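Local coordinates for protein ATP-dependent DNA helicase PIF1 (Candida albicans, PDB 7OTJ) that couples ATP hydrolysis to 5'-3' translocation along single-stranded DNA, unwinding duplex DNA and probably G-quadruplexes in support of nuclear and mitochondrial genome stability, at residues 249-254 with 446-451; 234-239 with 461-466; 259-264 with 287-292. One frame throughout, in Å; residues are numbered along the deposited sequence.

Contact 1. Residues 249-254 with 446-451; sequences RKLNTI and LAWSLS. With nucleotides of chain C.
Lys250 lies across one face of the Trp448 indole, where the end of helix 240-253 packs on the turn between strand 435-446 and strand 449-451, an edge strand of the parallel sheet. Its CB sits 3.4 Å from the centroid of the six-membered ring and 11° off the normal, a CH-pi contact centred on the face. CG is swung beside the backbone N (chi1 -81°), and the turn about CB-CG (chi2 -75°) sets CD on the pyrrole side, 3.9 Å from Trp448 NE1. The aliphatic part of the lysine thus follows the indole, while NZ leaves it for a long, weak ion pair with Glu235. Ile254 CD1 lies in the ring plane at the edge, 3.5 Å from Trp448 CH2. Leu251 touches both Trp448 and Leu446, with N 3.5 Å and CB 3.8 Å from Trp448 CZ3 and CD2 4.0 Å from Leu446 CD1. The two leucine side chains meet at about a right angle. Ser451 N-caps the next helix, its OG accepting from Lys454 N and donating to OP1 of DT3 of chain C at 2.8 Å. Between 249-254 and 446-451 the hold is therefore apolar and CH-pi contact, only weakly directional; hydrogen bonds around it, such as Ser449 N to Asn247 OD1, add direction, and Ser451 OG bonds the phosphate.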
loop_
_atom_site.group_PDB
_atom_site.type_symbol
_atom_site.label_atom_id
_atom_site.label_comp_id
_atom_site.label_asym_id
_atom_site.label_seq_id
_atom_site.Cartn_x
_atom_site.Cartn_y
_atom_site.Cartn_z
ATOM N N ARG A 249 -18.892 3.916 -13.573
ATOM C CA ARG A 249 -20.290 4.260 -13.333
ATOM C C ARG A 249 -20.411 5.547 -12.525
ATOM O O ARG A 249 -21.273 6.385 -12.811
ATOM C CB ARG A 249 -21.019 3.098 -12.650
ATOM C CG ARG A 249 -20.423 2.650 -11.335
ATOM C CD ARG A 249 -21.154 1.437 -10.781
ATOM N NE ARG A 249 -22.540 1.739 -10.449
ATOM C CZ ARG A 249 -22.944 2.220 -9.280
ATOM N NH1 ARG A 249 -22.086 2.480 -8.307
ATOM N NH2 ARG A 249 -24.243 2.447 -9.083
ATOM N N LYS A 250 -19.533 5.739 -11.536
ATOM C CA LYS A 250 -19.547 6.986 -10.776
ATOM C C LYS A 250 -19.232 8.177 -11.671
ATOM O O LYS A 250 -19.891 9.220 -11.585
ATOM C CB LYS A 250 -18.546 6.909 -9.622
ATOM C CG LYS A 250 -19.050 6.168 -8.397
ATOM C CD LYS A 250 -20.048 7.014 -7.622
ATOM C CE LYS A 250 -20.633 6.254 -6.447
ATOM N NZ LYS A 250 -21.506 5.137 -6.899
ATOM N N LEU A 251 -18.235 8.036 -12.547
ATOM C CA LEU A 251 -17.919 9.113 -13.481
ATOM C C LEU A 251 -19.062 9.349 -14.463
ATOM O O LEU A 251 -19.371 10.499 -14.797
ATOM C CB LEU A 251 -16.619 8.807 -14.227
ATOM C CG LEU A 251 -16.088 9.946 -15.110
ATOM C CD1 LEU A 251 -15.497 11.063 -14.262
ATOM C CD2 LEU A 251 -15.080 9.458 -16.137
ATOM N N ASN A 252 -19.708 8.275 -14.933
ATOM C CA ASN A 252 -20.722 8.401 -15.976
ATOM C C ASN A 252 -22.019 9.019 -15.471
ATOM O O ASN A 252 -22.846 9.439 -16.289
ATOM C CB ASN A 252 -21.019 7.033 -16.595
ATOM C CG ASN A 252 -19.988 6.620 -17.629
ATOM O OD1 ASN A 252 -19.379 7.463 -18.287
ATOM N ND2 ASN A 252 -19.794 5.315 -17.782
ATOM N N THR A 253 -22.224 9.085 -14.153
ATOM C CA THR A 253 -23.423 9.733 -13.633
ATOM C C THR A 253 -23.258 11.249 -13.604
ATOM O O THR A 253 -24.207 11.987 -13.898
ATOM C CB THR A 253 -23.763 9.190 -12.241
ATOM O OG1 THR A 253 -22.630 9.317 -11.373
ATOM C CG2 THR A 253 -24.170 7.724 -12.324
ATOM N N ILE A 254 -22.061 11.723 -13.249
ATOM C CA ILE A 254 -21.744 13.144 -13.334
ATOM C C ILE A 254 -21.946 13.640 -14.760
ATOM O O ILE A 254 -21.495 13.009 -15.724
ATOM C CB ILE A 254 -20.303 13.394 -12.860
ATOM C CG1 ILE A 254 -20.078 12.797 -11.471
ATOM C CG2 ILE A 254 -19.984 14.879 -12.844
ATOM C CD1 ILE A 254 -18.700 13.084 -10.919
ATOM N N LEU A 446 -8.844 8.151 -10.932
ATOM C CA LEU A 446 -10.171 8.272 -10.335
ATOM C C LEU A 446 -10.214 7.404 -9.086
ATOM O O LEU A 446 -10.115 6.176 -9.183
ATOM C CB LEU A 446 -11.272 7.846 -11.309
ATOM C CG LEU A 446 -11.558 8.704 -12.542
ATOM C CD1 LEU A 446 -12.547 7.998 -13.460
ATOM C CD2 LEU A 446 -12.087 10.064 -12.135
ATOM N N ALA A 447 -10.320 8.026 -7.905
ATOM C CA ALA A 447 -10.079 7.244 -6.700
ATOM C C ALA A 447 -11.305 6.434 -6.291
ATOM O O ALA A 447 -11.279 5.209 -6.354
ATOM C CB ALA A 447 -9.643 8.171 -5.562
ATOM N N TRP A 448 -12.413 7.102 -5.963
ATOM C CA TRP A 448 -13.721 6.475 -5.766
ATOM C C TRP A 448 -13.673 5.052 -5.201
ATOM O O TRP A 448 -14.077 4.803 -4.061
ATOM C CB TRP A 448 -14.503 6.494 -7.075
ATOM C CG TRP A 448 -15.463 7.642 -7.191
ATOM C CD1 TRP A 448 -16.253 8.149 -6.205
ATOM C CD2 TRP A 448 -15.721 8.431 -8.359
ATOM N NE1 TRP A 448 -16.997 9.201 -6.686
ATOM C CE2 TRP A 448 -16.688 9.393 -8.006
ATOM C CE3 TRP A 448 -15.234 8.412 -9.669
ATOM C CZ2 TRP A 448 -17.173 10.331 -8.915
ATOM C CZ3 TRP A 448 -15.719 9.344 -10.570
ATOM C CH2 TRP A 448 -16.676 10.289 -10.189
ATOM N N SER A 449 -13.159 4.115 -5.996
ATOM C CA SER A 449 -13.114 2.695 -5.669
ATOM C C SER A 449 -11.669 2.232 -5.471
ATOM O O SER A 449 -10.711 2.883 -5.888
ATOM C CB SER A 449 -13.797 1.880 -6.775
ATOM O OG SER A 449 -13.756 0.494 -6.499
ATOM N N LEU A 450 -11.505 1.057 -4.873
ATOM C CA LEU A 450 -10.164 0.610 -4.522
ATOM C C LEU A 450 -10.192 -0.886 -4.267
ATOM O O LEU A 450 -11.177 -1.409 -3.738
ATOM C CB LEU A 450 -9.645 1.356 -3.284
ATOM C CG LEU A 450 -8.231 1.055 -2.794
ATOM C CD1 LEU A 450 -7.196 1.589 -3.777
ATOM C CD2 LEU A 450 -8.021 1.643 -1.407
ATOM N N SER A 451 -9.124 -1.575 -4.667
ATOM C CA SER A 451 -9.051 -3.007 -4.429
ATOM C C SER A 451 -8.849 -3.280 -2.942
ATOM O O SER A 451 -8.211 -2.501 -2.225
ATOM C CB SER A 451 -7.922 -3.641 -5.244
ATOM O OG SER A 451 -6.640 -3.243 -4.783
ATOM P P DT C 3 -4.076 -5.182 -7.129
ATOM O OP1 DT C 3 -4.673 -3.941 -6.574
ATOM O OP2 DT C 3 -4.087 -5.419 -8.592
ATOM O "O5'" DT C 3 -2.559 -5.311 -6.622
ATOM C "C5'" DT C 3 -2.278 -5.262 -5.229
ATOM C "C4'" DT C 3 -0.876 -5.776 -4.910
ATOM O "O4'" DT C 3 -0.779 -7.175 -5.244
ATOM C "C3'" DT C 3 0.255 -5.107 -5.662
ATOM O "O3'" DT C 3 0.684 -3.958 -4.953
ATOM C "C2'" DT C 3 1.342 -6.184 -5.675
ATOM C "C1'" DT C 3 0.538 -7.484 -5.670
ATOM N N1 DT C 3 0.449 -8.148 -6.996
ATOM C C2 DT C 3 1.370 -9.109 -7.331
ATOM O O2 DT C 3 2.283 -9.437 -6.599
ATOM N N3 DT C 3 1.184 -9.672 -8.570
ATOM C C4 DT C 3 0.177 -9.375 -9.481
ATOM O O4 DT C 3 0.086 -9.930 -10.574
ATOM C C5 DT C 3 -0.758 -8.360 -9.058
ATOM C C7 DT C 3 -1.891 -7.949 -9.956
ATOM C C6 DT C 3 -0.581 -7.808 -7.849
#

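Contact 2. Residues 234-239 with 461-466; sequences SELYAT and SKVVVD. With K (potassium ion), chain I; nucleotides of chain C.
Leu236 and Val463 pack together on one face of a parallel strand pair, 234-237 beside 463-466, whose axes are 4.7 Å apart and 19° from parallel. Four backbone hydrogen bonds join the strands: Ser234 N and Leu236 N donate to the carbonyls of Lys462 and Val464, and Ser234 O and Leu236 O accept from Val464 N and Asp466 N. From CB, the Leu236 side chain leaves on the face that also carries Val465. Its CG, placed beside the backbone N (chi1 -61°), meets Val463 CG2 at 3.7 Å. CD1 faces two valines, 3.9 Å from Val463 CG2 and 4.0 Å from Val465 CG2, while CD2 turns to Leu450 O of the strand on the other flank. On the opposite face the side chains of Glu235 and Val464 lie side by side, pointing the same way, with Glu235 CG 3.6 Å from Val464 CG1. Tyr237 crosses Asp466, its CE2 3.5 Å from Asp466 OD2, with the carboxylate turned 70° from the ring; Asp466 OD1 is held by Asn493. Asp466 O binds the potassium ion at 3.0 Å together with Glu242 OE2 of helix 240-253. Thr239 N-caps that helix and packs against the backbone of DT2 and DT1 of chain C. The four-stranded parallel sheet, ordered 449-451, 234-237, 463-466, 489-492, is that of the second RecA-like domain (2A) of superfamily 1 helicases.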
loop_
_atom_site.group_PDB
_atom_site.type_symbol
_atom_site.label_atom_id
_atom_site.label_comp_id
_atom_site.label_asym_id
_atom_site.label_seq_id
_atom_site.Cartn_x
_atom_site.Cartn_y
_atom_site.Cartn_z
ATOM N N SER A 234 -15.968 5.299 0.371
ATOM C CA SER A 234 -15.048 4.493 -0.418
ATOM C C SER A 234 -15.675 3.145 -0.750
ATOM O O SER A 234 -16.441 2.580 0.035
ATOM C CB SER A 234 -13.734 4.269 0.335
ATOM O OG SER A 234 -13.156 5.488 0.759
ATOM N N GLU A 235 -15.362 2.638 -1.938
ATOM C CA GLU A 235 -15.879 1.356 -2.398
ATOM C C GLU A 235 -14.730 0.356 -2.508
ATOM O O GLU A 235 -13.751 0.604 -3.221
ATOM C CB GLU A 235 -16.597 1.522 -3.740
ATOM C CG GLU A 235 -17.736 2.549 -3.715
ATOM C CD GLU A 235 -18.596 2.526 -4.973
ATOM O OE1 GLU A 235 -19.241 3.553 -5.281
ATOM O OE2 GLU A 235 -18.627 1.481 -5.656
ATOM N N LEU A 236 -14.865 -0.782 -1.829
ATOM C CA LEU A 236 -13.863 -1.841 -1.860
ATOM C C LEU A 236 -14.393 -3.028 -2.648
ATOM O O LEU A 236 -15.525 -3.466 -2.428
ATOM C CB LEU A 236 -13.491 -2.291 -0.444
ATOM C CG LEU A 236 -12.882 -1.245 0.486
ATOM C CD1 LEU A 236 -12.442 -1.890 1.788
ATOM C CD2 LEU A 236 -11.718 -0.552 -0.200
ATOM N N TYR A 237 -13.559 -3.570 -3.534
ATOM C CA TYR A 237 -13.903 -4.744 -4.323
ATOM C C TYR A 237 -12.713 -5.691 -4.363
ATOM O O TYR A 237 -11.577 -5.310 -4.074
ATOM C CB TYR A 237 -14.308 -4.381 -5.750
ATOM C CG TYR A 237 -15.482 -3.438 -5.837
ATOM C CD1 TYR A 237 -15.290 -2.068 -5.822
ATOM C CD2 TYR A 237 -16.784 -3.920 -5.932
ATOM C CE1 TYR A 237 -16.356 -1.202 -5.897
ATOM C CE2 TYR A 237 -17.853 -3.058 -6.010
ATOM C CZ TYR A 237 -17.634 -1.699 -5.991
ATOM O OH TYR A 237 -18.696 -0.828 -6.063
ATOM N N ALA A 238 -12.989 -6.941 -4.729
ATOM C CA ALA A 238 -11.929 -7.938 -4.783
ATOM C C ALA A 238 -11.094 -7.810 -6.051
ATOM O O ALA A 238 -9.883 -8.052 -6.024
ATOM C CB ALA A 238 -12.521 -9.343 -4.684
ATOM N N THR A 239 -11.715 -7.445 -7.168
ATOM C CA THR A 239 -11.045 -7.449 -8.459
ATOM C C THR A 239 -10.933 -6.037 -9.017
ATOM O O THR A 239 -11.650 -5.113 -8.618
ATOM C CB THR A 239 -11.800 -8.327 -9.461
ATOM O OG1 THR A 239 -13.065 -7.717 -9.756
ATOM C CG2 THR A 239 -12.029 -9.714 -8.885
ATOM N N SER A 461 -13.409 5.886 7.269
ATOM C CA SER A 461 -14.567 6.270 8.068
ATOM C C SER A 461 -15.853 5.704 7.481
ATOM O O SER A 461 -16.635 5.054 8.184
ATOM C CB SER A 461 -14.652 7.792 8.160
ATOM O OG SER A 461 -13.676 8.299 9.042
ATOM N N LYS A 462 -16.076 5.925 6.187
ATOM C CA LYS A 462 -17.293 5.500 5.509
ATOM C C LYS A 462 -16.903 4.689 4.284
ATOM O O LYS A 462 -16.154 5.173 3.430
ATOM C CB LYS A 462 -18.149 6.709 5.135
ATOM C CG LYS A 462 -18.641 7.462 6.364
ATOM C CD LYS A 462 -19.616 8.563 6.018
ATOM C CE LYS A 462 -20.031 9.326 7.267
ATOM N NZ LYS A 462 -20.486 8.427 8.366
ATOM N N VAL A 463 -17.393 3.454 4.208
ATOM C CA VAL A 463 -16.942 2.514 3.187
ATOM C C VAL A 463 -18.055 1.512 2.907
ATOM O O VAL A 463 -18.712 1.019 3.829
ATOM C CB VAL A 463 -15.629 1.815 3.620
ATOM C CG1 VAL A 463 -15.752 1.249 5.031
ATOM C CG2 VAL A 463 -15.227 0.728 2.628
ATOM N N VAL A 464 -18.273 1.213 1.628
ATOM C CA VAL A 464 -19.158 0.130 1.213
ATOM C C VAL A 464 -18.294 -0.993 0.656
ATOM O O VAL A 464 -17.447 -0.764 -0.217
ATOM C CB VAL A 464 -20.217 0.591 0.191
ATOM C CG1 VAL A 464 -19.624 1.501 -0.857
ATOM C CG2 VAL A 464 -20.849 -0.611 -0.475
ATOM N N VAL A 465 -18.489 -2.199 1.182
ATOM C CA VAL A 465 -17.698 -3.371 0.829
ATOM C C VAL A 465 -18.591 -4.327 0.051
ATOM O O VAL A 465 -19.654 -4.733 0.538
ATOM C CB VAL A 465 -17.112 -4.061 2.071
ATOM C CG1 VAL A 465 -16.414 -5.363 1.674
ATOM C CG2 VAL A 465 -16.149 -3.131 2.789
ATOM N N ASP A 466 -18.165 -4.686 -1.156
ATOM C CA ASP A 466 -18.889 -5.630 -1.998
ATOM C C ASP A 466 -18.089 -6.923 -2.025
ATOM O O ASP A 466 -17.026 -6.991 -2.649
ATOM C CB ASP A 466 -19.090 -5.078 -3.408
ATOM C CG ASP A 466 -19.917 -6.008 -4.287
ATOM O OD1 ASP A 466 -20.347 -7.072 -3.797
ATOM O OD2 ASP A 466 -20.137 -5.675 -5.471
HETATM K K K I . -15.646 -8.283 -4.948
ATOM P P DT C 2 -7.325 -9.150 -10.472
ATOM O OP1 DT C 2 -8.691 -8.581 -10.521
ATOM O OP2 DT C 2 -6.486 -9.194 -11.691
ATOM O "O5'" DT C 2 -6.527 -8.377 -9.322
ATOM C "C5'" DT C 2 -7.176 -8.059 -8.092
ATOM C "C4'" DT C 2 -6.249 -8.274 -6.910
ATOM O "O4'" DT C 2 -6.076 -9.688 -6.697
ATOM C "C3'" DT C 2 -4.860 -7.681 -7.081
ATOM O "O3'" DT C 2 -4.814 -6.425 -6.435
ATOM C "C2'" DT C 2 -3.924 -8.689 -6.405
ATOM C "C1'" DT C 2 -4.725 -9.991 -6.388
ATOM N N1 DT C 2 -4.242 -11.026 -7.359
ATOM C C2 DT C 2 -4.063 -12.321 -6.925
ATOM O O2 DT C 2 -4.254 -12.672 -5.772
ATOM N N3 DT C 2 -3.635 -13.196 -7.890
ATOM C C4 DT C 2 -3.387 -12.913 -9.220
ATOM O O4 DT C 2 -3.004 -13.770 -10.011
ATOM C C5 DT C 2 -3.608 -11.540 -9.611
ATOM C C7 DT C 2 -3.372 -11.115 -11.032
ATOM C C6 DT C 2 -4.023 -10.674 -8.674
ATOM O OP3 DT C 1 -12.300 -13.403 -13.446
ATOM P P DT C 1 -12.768 -12.692 -12.236
ATOM O OP1 DT C 1 -13.894 -13.440 -11.638
ATOM O OP2 DT C 1 -12.966 -11.272 -12.597
ATOM O "O5'" DT C 1 -11.553 -12.751 -11.209
ATOM C "C5'" DT C 1 -10.243 -12.440 -11.649
ATOM C "C4'" DT C 1 -9.440 -11.838 -10.515
ATOM O "O4'" DT C 1 -9.525 -12.706 -9.358
ATOM C "C3'" DT C 1 -7.954 -11.686 -10.783
ATOM O "O3'" DT C 1 -7.422 -10.663 -9.939
ATOM C "C2'" DT C 1 -7.434 -13.063 -10.388
ATOM C "C1'" DT C 1 -8.280 -13.346 -9.147
ATOM N N1 DT C 1 -8.546 -14.790 -8.900
ATOM C C2 DT C 1 -7.533 -15.603 -8.434
ATOM O O2 DT C 1 -6.397 -15.209 -8.218
ATOM N N3 DT C 1 -7.899 -16.909 -8.232
ATOM C C4 DT C 1 -9.150 -17.469 -8.442
ATOM O O4 DT C 1 -9.382 -18.656 -8.232
ATOM C C5 DT C 1 -10.162 -16.559 -8.926
ATOM C C7 DT C 1 -11.554 -17.048 -9.189
ATOM C C6 DT C 1 -9.816 -15.282 -9.125
#

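Contact 3. Residues 259-264 with 287-292; sequences VVYNSV and LNLKVG
Tyr261 and Leu287 face each other as a hydrogen-bonded pair in an antiparallel two-strand element, 259-262 with 287-289, of the antiparallel sheet of the SH3-like 2B region of Pif1 helicases. Backbone hydrogen bonds come in two reciprocal sets. Val259 N reaches Leu289 O at 2.8 Å and Leu289 N returns to Val259 O; Tyr261 N and Leu287 N bond likewise to each other's carbonyls, Tyr261 N to Leu287 O at 2.9 Å. Val260 and Asn288, the non-hydrogen-bonded pair between them, come to 4.7 Å between their CA atoms, and Asn288 CA makes a CA-H...O contact to Val259 O. On their face the two side chains run alongside each other, pointing the same way, with Asn288 OD1 3.3 Å from Val260 CG2. Apolar contacts gather on the face of Val259, Tyr261, Leu287 and Leu289. Tyr261 CB lies 4.1 Å from Leu287 CB. Its CG lies beside the backbone N (chi1 -73°); CE2 of the ring is 4.2 Å from Leu289 CD1, which meets the ring edge near its plane. Phe316 covers Val259, Tyr261 and Leu289, and the Tyr261 ring also meets that of Phe442. Side-chain polar bonds go outward: Tyr261 OH to Lys402 O, and Gln441 NE2 to Tyr261 O. Within strand 259-262, Val259 CG1 rests 3.6 Å above the plane of the Tyr261 ring, offset toward its rim.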
loop_
_atom_site.group_PDB
_atom_site.type_symbol
_atom_site.label_atom_id
_atom_site.label_comp_id
_atom_site.label_asym_id
_atom_site.label_seq_id
_atom_site.Cartn_x
_atom_site.Cartn_y
_atom_site.Cartn_z
ATOM N N VAL A 259 -13.614 15.188 -19.692
ATOM C CA VAL A 259 -12.327 15.545 -20.274
ATOM C C VAL A 259 -11.447 14.303 -20.324
ATOM O O VAL A 259 -11.346 13.554 -19.345
ATOM C CB VAL A 259 -11.656 16.664 -19.455
ATOM C CG1 VAL A 259 -10.303 17.034 -20.050
ATOM C CG2 VAL A 259 -12.566 17.878 -19.359
ATOM N N VAL A 260 -10.789 14.095 -21.460
ATOM C CA VAL A 260 -9.989 12.900 -21.707
ATOM C C VAL A 260 -8.542 13.329 -21.886
ATOM O O VAL A 260 -8.223 14.101 -22.801
ATOM C CB VAL A 260 -10.478 12.117 -22.936
ATOM C CG1 VAL A 260 -9.579 10.914 -23.185
ATOM C CG2 VAL A 260 -11.929 11.688 -22.755
ATOM N N TYR A 261 -7.672 12.831 -21.018
ATOM C CA TYR A 261 -6.246 13.127 -21.063
ATOM C C TYR A 261 -5.517 11.859 -21.485
ATOM O O TYR A 261 -5.396 10.916 -20.698
ATOM C CB TYR A 261 -5.735 13.605 -19.707
ATOM C CG TYR A 261 -6.153 14.998 -19.316
ATOM C CD1 TYR A 261 -5.651 16.102 -19.985
ATOM C CD2 TYR A 261 -7.022 15.209 -18.252
ATOM C CE1 TYR A 261 -6.015 17.380 -19.620
ATOM C CE2 TYR A 261 -7.390 16.485 -17.879
ATOM C CZ TYR A 261 -6.884 17.567 -18.568
ATOM O OH TYR A 261 -7.242 18.844 -18.209
ATOM N N ASN A 262 -5.027 11.839 -22.718
ATOM C CA ASN A 262 -4.222 10.727 -23.197
ATOM C C ASN A 262 -2.769 10.931 -22.797
ATOM O O ASN A 262 -2.251 12.052 -22.835
ATOM C CB ASN A 262 -4.344 10.585 -24.714
ATOM C CG ASN A 262 -5.742 10.186 -25.149
ATOM O OD1 ASN A 262 -6.378 9.329 -24.529
ATOM N ND2 ASN A 262 -6.230 10.808 -26.218
ATOM N N SER A 263 -2.116 9.839 -22.410
ATOM C CA SER A 263 -0.716 9.895 -22.027
ATOM C C SER A 263 0.174 9.895 -23.261
ATOM O O SER A 263 -0.145 9.288 -24.286
ATOM C CB SER A 263 -0.347 8.703 -21.141
ATOM O OG SER A 263 -0.414 7.491 -21.876
ATOM N N VAL A 264 1.317 10.559 -23.138
ATOM C CA VAL A 264 2.344 10.542 -24.172
ATOM C C VAL A 264 3.332 9.445 -23.799
ATOM O O VAL A 264 4.046 9.556 -22.800
ATOM C CB VAL A 264 3.044 11.898 -24.304
ATOM C CG1 VAL A 264 4.094 11.839 -25.405
ATOM C CG2 VAL A 264 2.022 12.996 -24.573
ATOM N N LEU A 287 -6.706 9.024 -18.878
ATOM C CA LEU A 287 -7.201 9.614 -17.634
ATOM C C LEU A 287 -8.472 10.395 -17.951
ATOM O O LEU A 287 -8.408 11.462 -18.574
ATOM C CB LEU A 287 -6.145 10.515 -16.993
ATOM C CG LEU A 287 -6.538 11.270 -15.720
ATOM C CD1 LEU A 287 -6.976 10.307 -14.634
ATOM C CD2 LEU A 287 -5.395 12.139 -15.227
ATOM N N ASN A 288 -9.623 9.862 -17.538
ATOM C CA ASN A 288 -10.914 10.501 -17.777
ATOM C C ASN A 288 -11.349 11.251 -16.525
ATOM O O ASN A 288 -11.442 10.659 -15.446
ATOM C CB ASN A 288 -11.970 9.469 -18.172
ATOM C CG ASN A 288 -11.625 8.744 -19.459
ATOM O OD1 ASN A 288 -11.730 9.308 -20.550
ATOM N ND2 ASN A 288 -11.233 7.482 -19.340
ATOM N N LEU A 289 -11.631 12.545 -16.671
ATOM C CA LEU A 289 -11.970 13.392 -15.536
ATOM C C LEU A 289 -13.173 14.261 -15.866
ATOM O O LEU A 289 -13.233 14.859 -16.944
ATOM C CB LEU A 289 -10.782 14.278 -15.137
ATOM C CG LEU A 289 -9.516 13.591 -14.617
ATOM C CD1 LEU A 289 -8.457 14.625 -14.277
ATOM C CD2 LEU A 289 -9.828 12.728 -13.409
ATOM N N LYS A 290 -14.134 14.318 -14.947
ATOM C CA LYS A 290 -15.192 15.319 -14.979
ATOM C C LYS A 290 -14.998 16.287 -13.819
ATOM O O LYS A 290 -14.052 16.178 -13.035
ATOM C CB LYS A 290 -16.575 14.666 -14.903
ATOM C CG LYS A 290 -17.011 13.968 -16.170
ATOM C CD LYS A 290 -18.344 13.270 -15.995
ATOM C CE LYS A 290 -18.759 12.551 -17.268
ATOM N NZ LYS A 290 -20.020 11.784 -17.098
ATOM N N VAL A 291 -15.918 17.232 -13.694
ATOM C CA VAL A 291 -15.901 18.140 -12.555
ATOM C C VAL A 291 -16.503 17.427 -11.353
ATOM O O VAL A 291 -17.606 16.872 -11.430
ATOM C CB VAL A 291 -16.649 19.438 -12.882
ATOM C CG1 VAL A 291 -16.576 20.388 -11.701
ATOM C CG2 VAL A 291 -16.055 20.075 -14.134
ATOM N N GLY A 292 -15.766 17.418 -10.243
ATOM C CA GLY A 292 -16.200 16.746 -9.037
ATOM C C GLY A 292 -15.804 15.289 -8.931
ATOM O O GLY A 292 -16.124 14.651 -7.920
#

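Contact 3 is nested inside the loop closed by contact 1, itself nested in that of contact 2. Strand 234-237 leads into helix 240-253, then strand 259-267; the chain returns through 446-451 to 461-466. Contacts 1 and 2 are centred about 12 Å apart and share the parallel sheet, where strands 449-451 and 234-237 are neighbours. Contacts 1 and 3, centres about 13 Å apart, are tied by Lys290 NZ, which bonds the carbonyls of Leu251 and Ile254; contacts 2 and 3, about 24 Å between centres and 12 Å between nearest atoms, do not touch. Contact 1 thus joins the RecA-like sheet, whose strand ends lead to DNA-contacting Ser451 and Thr239, to the antiparallel 2B sheet.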